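Local coordinates for polycomb protein Pcl (Drosophila melanogaster, PDB 5OQD) that acts in Polycomb repression of homeotic genes during early embryogenesis, as a component of the Esc/E(z) complex that methylates histone H3, and carries PHD-finger and winged-helix modules, at residues M88-W92 and V93-H97; H112-L115 and N116-P120. One frame throughout, in Å; residues are numbered along the deposited sequence.

Contact 1: M88-W92 and V93-H97; sequences MQIEW and VDVLH
Ile90 and Val95 meet methyl to methyl, with CD1 of Ile90 3.6 Å from CG2 of Val95, and the two side chains cross at about a right angle. This is the tight side of the turn. Ile90 holds CG1 between its own backbone N and carbonyl carbon (chi1 73°), which carries CD1 forward to Val95 and against CB of Asp94. Trp92 adds its indole: CE3 lies 3.9 Å from CB of Val95, the two side chains running alongside and pointing the same way. The buried indole then continues onto helix 140-153, and Ile122 of helix 114-125 touches both Trp92 and Val95.

Its place after the PHD-finger region is consistent with helix 92-104 opening the winged-helix domain; it is reached from strand 84-87 through the short loop 88-91, and Glu91 is its N-cap. Three residues further on, Asp94 turns its carboxylate back, and OD2 accepts from the backbone N of Glu91 at 3.0 Å. This is one half of a capping box. The bond is bent (140° at the hydrogen) and reaches OD2 on the anti side but well out of the carboxylate plane, with CB of Ile90 lying 3.5 Å from that same OD2. A carboxylate here, beside the first turn, would probably be stabilised by the helix dipole. Regular helical bonding starts at once, with Val95 N giving to Glu91 O and Leu96 N to Trp92 O.

The other side is looser and wetter. Exposed Glu91 bends at chi2 so that OE1 curls over its own chain and accepts from Trp92 N at 2.9 Å, a nearly straight bond. Water 1 accepts from Val93 N at 2.9 Å and donates weakly to the same OE1. Here CB of Glu91 stays 4.1 Å from CG1 of Val93.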
loop_
_atom_site.group_PDB
_atom_site.type_symbol
_atom_site.label_atom_id
_atom_site.label_comp_id
_atom_site.label_asym_id
_atom_site.label_seq_id
_atom_site.Cartn_x
_atom_site.Cartn_y
_atom_site.Cartn_z
ATOM N N MET B 88 -7.080 -3.172 -4.528
ATOM C CA MET B 88 -6.162 -3.189 -5.663
ATOM C C MET B 88 -5.293 -4.441 -5.649
ATOM O O MET B 88 -5.037 -5.020 -4.592
ATOM C CB MET B 88 -5.265 -1.949 -5.657
ATOM C CG MET B 88 -5.983 -0.625 -5.845
ATOM S SD MET B 88 -4.824 0.754 -5.734
ATOM C CE MET B 88 -5.900 2.143 -6.065
ATOM N N GLN B 89 -4.845 -4.859 -6.828
ATOM C CA GLN B 89 -3.851 -5.919 -6.928
ATOM C C GLN B 89 -2.471 -5.279 -6.973
ATOM O O GLN B 89 -2.180 -4.475 -7.860
ATOM C CB GLN B 89 -4.093 -6.789 -8.163
ATOM C CG GLN B 89 -3.186 -8.006 -8.252
ATOM C CD GLN B 89 -3.635 -8.990 -9.317
ATOM O OE1 GLN B 89 -3.426 -8.771 -10.511
ATOM N NE2 GLN B 89 -4.261 -10.080 -8.889
ATOM N N ILE B 90 -1.620 -5.647 -6.026
ATOM C CA ILE B 90 -0.342 -4.984 -5.841
ATOM C C ILE B 90 0.847 -5.844 -6.228
ATOM O O ILE B 90 0.807 -7.056 -6.134
ATOM C CB ILE B 90 -0.158 -4.515 -4.392
ATOM C CG1 ILE B 90 0.094 -5.704 -3.478
ATOM C CG2 ILE B 90 -1.375 -3.747 -3.928
ATOM C CD1 ILE B 90 0.804 -5.331 -2.206
ATOM N N GLU B 91 1.887 -5.185 -6.710
ATOM C CA GLU B 91 3.143 -5.820 -7.071
ATOM C C GLU B 91 4.109 -6.022 -5.905
ATOM O O GLU B 91 3.858 -5.587 -4.790
ATOM C CB GLU B 91 3.818 -5.064 -8.209
ATOM C CG GLU B 91 3.589 -5.702 -9.566
ATOM C CD GLU B 91 4.626 -6.758 -9.902
ATOM O OE1 GLU B 91 5.073 -7.474 -8.985
ATOM O OE2 GLU B 91 5.000 -6.871 -11.086
ATOM N N TRP B 92 5.215 -6.698 -6.190
ATOM C CA TRP B 92 6.244 -6.996 -5.201
ATOM C C TRP B 92 6.862 -5.744 -4.602
ATOM O O TRP B 92 7.200 -5.723 -3.436
ATOM C CB TRP B 92 7.326 -7.895 -5.798
ATOM C CG TRP B 92 6.892 -9.306 -5.896
ATOM C CD1 TRP B 92 6.819 -10.062 -7.018
ATOM C CD2 TRP B 92 6.442 -10.132 -4.824
ATOM N NE1 TRP B 92 6.355 -11.309 -6.715
ATOM C CE2 TRP B 92 6.118 -11.378 -5.370
ATOM C CE3 TRP B 92 6.282 -9.939 -3.455
ATOM C CZ2 TRP B 92 5.643 -12.423 -4.599
ATOM C CZ3 TRP B 92 5.814 -10.976 -2.695
ATOM C CH2 TRP B 92 5.500 -12.201 -3.264
ATOM N N VAL B 93 7.031 -4.706 -5.402
ATOM C CA VAL B 93 7.598 -3.473 -4.894
ATOM C C VAL B 93 6.705 -2.910 -3.800
ATOM O O VAL B 93 7.189 -2.381 -2.812
ATOM C CB VAL B 93 7.771 -2.425 -6.004
ATOM C CG1 VAL B 93 6.480 -2.247 -6.775
ATOM C CG2 VAL B 93 8.223 -1.103 -5.420
ATOM N N ASP B 94 5.398 -3.010 -3.993
ATOM C CA ASP B 94 4.433 -2.578 -2.993
ATOM C C ASP B 94 4.526 -3.388 -1.701
ATOM O O ASP B 94 4.438 -2.845 -0.612
ATOM C CB ASP B 94 3.020 -2.625 -3.568
ATOM C CG ASP B 94 2.906 -1.887 -4.884
ATOM O OD1 ASP B 94 3.513 -0.817 -5.018
ATOM O OD2 ASP B 94 2.208 -2.376 -5.785
ATOM N N VAL B 95 4.714 -4.691 -1.834
ATOM C CA VAL B 95 4.906 -5.579 -0.694
ATOM C C VAL B 95 6.184 -5.226 0.064
ATOM O O VAL B 95 6.193 -5.171 1.296
ATOM C CB VAL B 95 4.967 -7.051 -1.142
ATOM C CG1 VAL B 95 5.359 -7.949 0.022
ATOM C CG2 VAL B 95 3.637 -7.478 -1.735
ATOM N N LEU B 96 7.255 -4.979 -0.683
ATOM C CA LEU B 96 8.545 -4.638 -0.093
ATOM C C LEU B 96 8.505 -3.291 0.620
ATOM O O LEU B 96 9.068 -3.140 1.704
ATOM C CB LEU B 96 9.634 -4.628 -1.167
ATOM C CG LEU B 96 10.059 -5.994 -1.708
ATOM C CD1 LEU B 96 10.961 -5.839 -2.922
ATOM C CD2 LEU B 96 10.750 -6.802 -0.622
ATOM N N HIS B 97 7.843 -2.313 0.008
ATOM C CA HIS B 97 7.723 -0.991 0.610
ATOM C C HIS B 97 6.879 -1.064 1.878
ATOM O O HIS B 97 7.203 -0.431 2.880
ATOM C CB HIS B 97 7.119 0.011 -0.380
ATOM C CG HIS B 97 7.340 1.442 -0.001
ATOM N ND1 HIS B 97 7.693 2.409 -0.918
ATOM C CD2 HIS B 97 7.260 2.072 1.195
ATOM C CE1 HIS B 97 7.825 3.571 -0.302
ATOM N NE2 HIS B 97 7.568 3.392 0.981
HETATM O O HOH W 1 7.312 -5.222 -8.246
#

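Contact 2: H112-L115 and N116-P120; sequences HHLL and NDIWP
His113 reaches forward to Asn116 and can be traced outward atom by atom. CB sits 3.7 Å from CB of Asn116. With CG swung opposite the backbone N (chi1 -166°), the imidazole lies against the start of the helix, CG being 3.4 Å from ND2 of Asn116. On the near edge of the ring, ND1 accepts from the backbone N of Asn116 at 3.0 Å, the donor only 8° out of the ring plane. Further out, CE1 passes 3.6 Å from ND2 of Asn116, while CD2 and NE2 both stay farther from that nitrogen than CG and CE1 do. ND2 of Asn116 thus lies over one ring face, offset toward the rim, with the amide and ring planes 19° apart.

The ND1 bond is a side-chain N-cap of helix 114-125, probably the second helix of the winged-helix domain. Separately, OD2 of Asp117, one turn on, accepts from His113 N at 3.0 Å, met from above the carboxylate plane. With an alanine at His113, the backbone N of Asn116 would probably lose its acceptor, and the amide of Asn116 would be left without the ring it packs over.

A wider, pi-type turn follows. His113 O receives two donors, Asp117 N and Ile118 N, while Leu114 O takes Trp119 N almost along the C=O axis and only a weak bond from Ile118 N. Pro120 has no N-H to offer, and its CD lies 3.1 Å from Leu115 O where the helix kinks. On the buried flank CD1 of Leu114 packs 3.9 Å from CB of Ile118, whereas on the more exposed flank CD1 of Leu115 approaches CD1 of Trp119.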
loop_
_atom_site.group_PDB
_atom_site.type_symbol
_atom_site.label_atom_id
_atom_site.label_comp_id
_atom_site.label_asym_id
_atom_site.label_seq_id
_atom_site.Cartn_x
_atom_site.Cartn_y
_atom_site.Cartn_z
ATOM N N HIS B 112 17.618 -3.222 7.273
ATOM C CA HIS B 112 16.957 -4.483 7.582
ATOM C C HIS B 112 17.544 -5.604 6.734
ATOM O O HIS B 112 17.600 -5.501 5.508
ATOM C CB HIS B 112 15.449 -4.383 7.351
ATOM C CG HIS B 112 14.761 -3.413 8.262
ATOM N ND1 HIS B 112 14.916 -2.049 8.148
ATOM C CD2 HIS B 112 13.916 -3.613 9.299
ATOM C CE1 HIS B 112 14.196 -1.449 9.079
ATOM N NE2 HIS B 112 13.578 -2.375 9.790
ATOM N N HIS B 113 17.985 -6.670 7.392
ATOM C CA HIS B 113 18.540 -7.819 6.687
ATOM C C HIS B 113 17.452 -8.497 5.866
ATOM O O HIS B 113 16.368 -8.780 6.378
ATOM C CB HIS B 113 19.165 -8.809 7.671
ATOM C CG HIS B 113 20.042 -9.836 7.023
ATOM N ND1 HIS B 113 19.565 -11.056 6.590
ATOM C CD2 HIS B 113 21.364 -9.826 6.735
ATOM C CE1 HIS B 113 20.559 -11.751 6.063
ATOM N NE2 HIS B 113 21.660 -11.027 6.138
ATOM N N LEU B 114 17.745 -8.747 4.592
ATOM C CA LEU B 114 16.766 -9.328 3.680
ATOM C C LEU B 114 16.265 -10.681 4.172
ATOM O O LEU B 114 15.061 -10.893 4.283
ATOM C CB LEU B 114 17.358 -9.471 2.277
ATOM C CG LEU B 114 16.452 -10.128 1.233
ATOM C CD1 LEU B 114 15.136 -9.376 1.109
ATOM C CD2 LEU B 114 17.152 -10.215 -0.115
ATOM N N LEU B 115 17.192 -11.584 4.477
ATOM C CA LEU B 115 16.841 -12.929 4.924
ATOM C C LEU B 115 16.244 -12.950 6.327
ATOM O O LEU B 115 15.301 -13.693 6.596
ATOM C CB LEU B 115 18.071 -13.842 4.883
ATOM C CG LEU B 115 17.900 -15.277 5.386
ATOM C CD1 LEU B 115 16.902 -16.036 4.524
ATOM C CD2 LEU B 115 19.238 -16.000 5.441
ATOM N N ASN B 116 16.794 -12.131 7.219
ATOM C CA ASN B 116 16.422 -12.174 8.629
ATOM C C ASN B 116 15.170 -11.374 8.980
ATOM O O ASN B 116 14.385 -11.786 9.834
ATOM C CB ASN B 116 17.587 -11.682 9.490
ATOM C CG ASN B 116 18.820 -12.554 9.355
ATOM O OD1 ASN B 116 18.730 -13.724 8.984
ATOM N ND2 ASN B 116 19.982 -11.986 9.659
ATOM N N ASP B 117 14.983 -10.232 8.328
ATOM C CA ASP B 117 13.901 -9.327 8.698
ATOM C C ASP B 117 12.818 -9.044 7.658
ATOM O O ASP B 117 11.667 -8.786 8.006
ATOM C CB ASP B 117 14.464 -7.935 8.993
ATOM C CG ASP B 117 15.609 -7.970 9.987
ATOM O OD1 ASP B 117 15.640 -8.896 10.826
ATOM O OD2 ASP B 117 16.477 -7.075 9.929
ATOM N N ILE B 118 13.194 -9.091 6.384
ATOM C CA ILE B 118 12.274 -8.758 5.303
ATOM C C ILE B 118 11.641 -10.068 4.845
ATOM O O ILE B 118 10.424 -10.154 4.680
ATOM C CB ILE B 118 12.951 -8.087 4.095
ATOM C CG1 ILE B 118 13.734 -6.852 4.542
ATOM C CG2 ILE B 118 11.919 -7.722 3.036
ATOM C CD1 ILE B 118 14.506 -6.183 3.427
ATOM N N TRP B 119 12.478 -11.081 4.639
ATOM C CA TRP B 119 12.033 -12.392 4.168
ATOM C C TRP B 119 10.944 -13.040 5.039
ATOM O O TRP B 119 9.946 -13.519 4.500
ATOM C CB TRP B 119 13.240 -13.331 4.047
ATOM C CG TRP B 119 12.927 -14.709 3.558
ATOM C CD1 TRP B 119 13.045 -15.872 4.260
ATOM C CD2 TRP B 119 12.459 -15.071 2.255
ATOM N NE1 TRP B 119 12.678 -16.938 3.476
ATOM C CE2 TRP B 119 12.313 -16.473 2.240
ATOM C CE3 TRP B 119 12.147 -14.348 1.100
ATOM C CZ2 TRP B 119 11.866 -17.165 1.116
ATOM C CZ3 TRP B 119 11.706 -15.036 -0.015
ATOM C CH2 TRP B 119 11.569 -16.431 0.001
ATOM N N PRO B 120 11.134 -13.072 6.346
ATOM C CA PRO B 120 10.135 -13.696 7.212
ATOM C C PRO B 120 8.813 -12.961 7.150
ATOM O O PRO B 120 7.761 -13.586 7.053
ATOM C CB PRO B 120 10.744 -13.544 8.602
ATOM C CG PRO B 120 12.209 -13.473 8.362
ATOM C CD PRO B 120 12.364 -12.731 7.074
#

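How the contacts relate
From the N terminus the chain leaves strand 84-87 and enters contact 1, which closes the turn from the loop at 88-91 into helix 92-104. That helix runs out, and a connection with gaps in the model leads to strand 112-113. There contact 2 closes the next turn, from strand into helix 114-125. The two lie in series, neither nested nor crossed, with centres about 16 Å apart. They are joined laterally: CD2 of Leu96 packs 3.9 Å from CG2 of Ile118, bringing the two helices together. Contact 1 lies where the PHD-finger region passes into the helical domain, contact 2 wholly within that domain, and helix 140-153 is a shared partner of both.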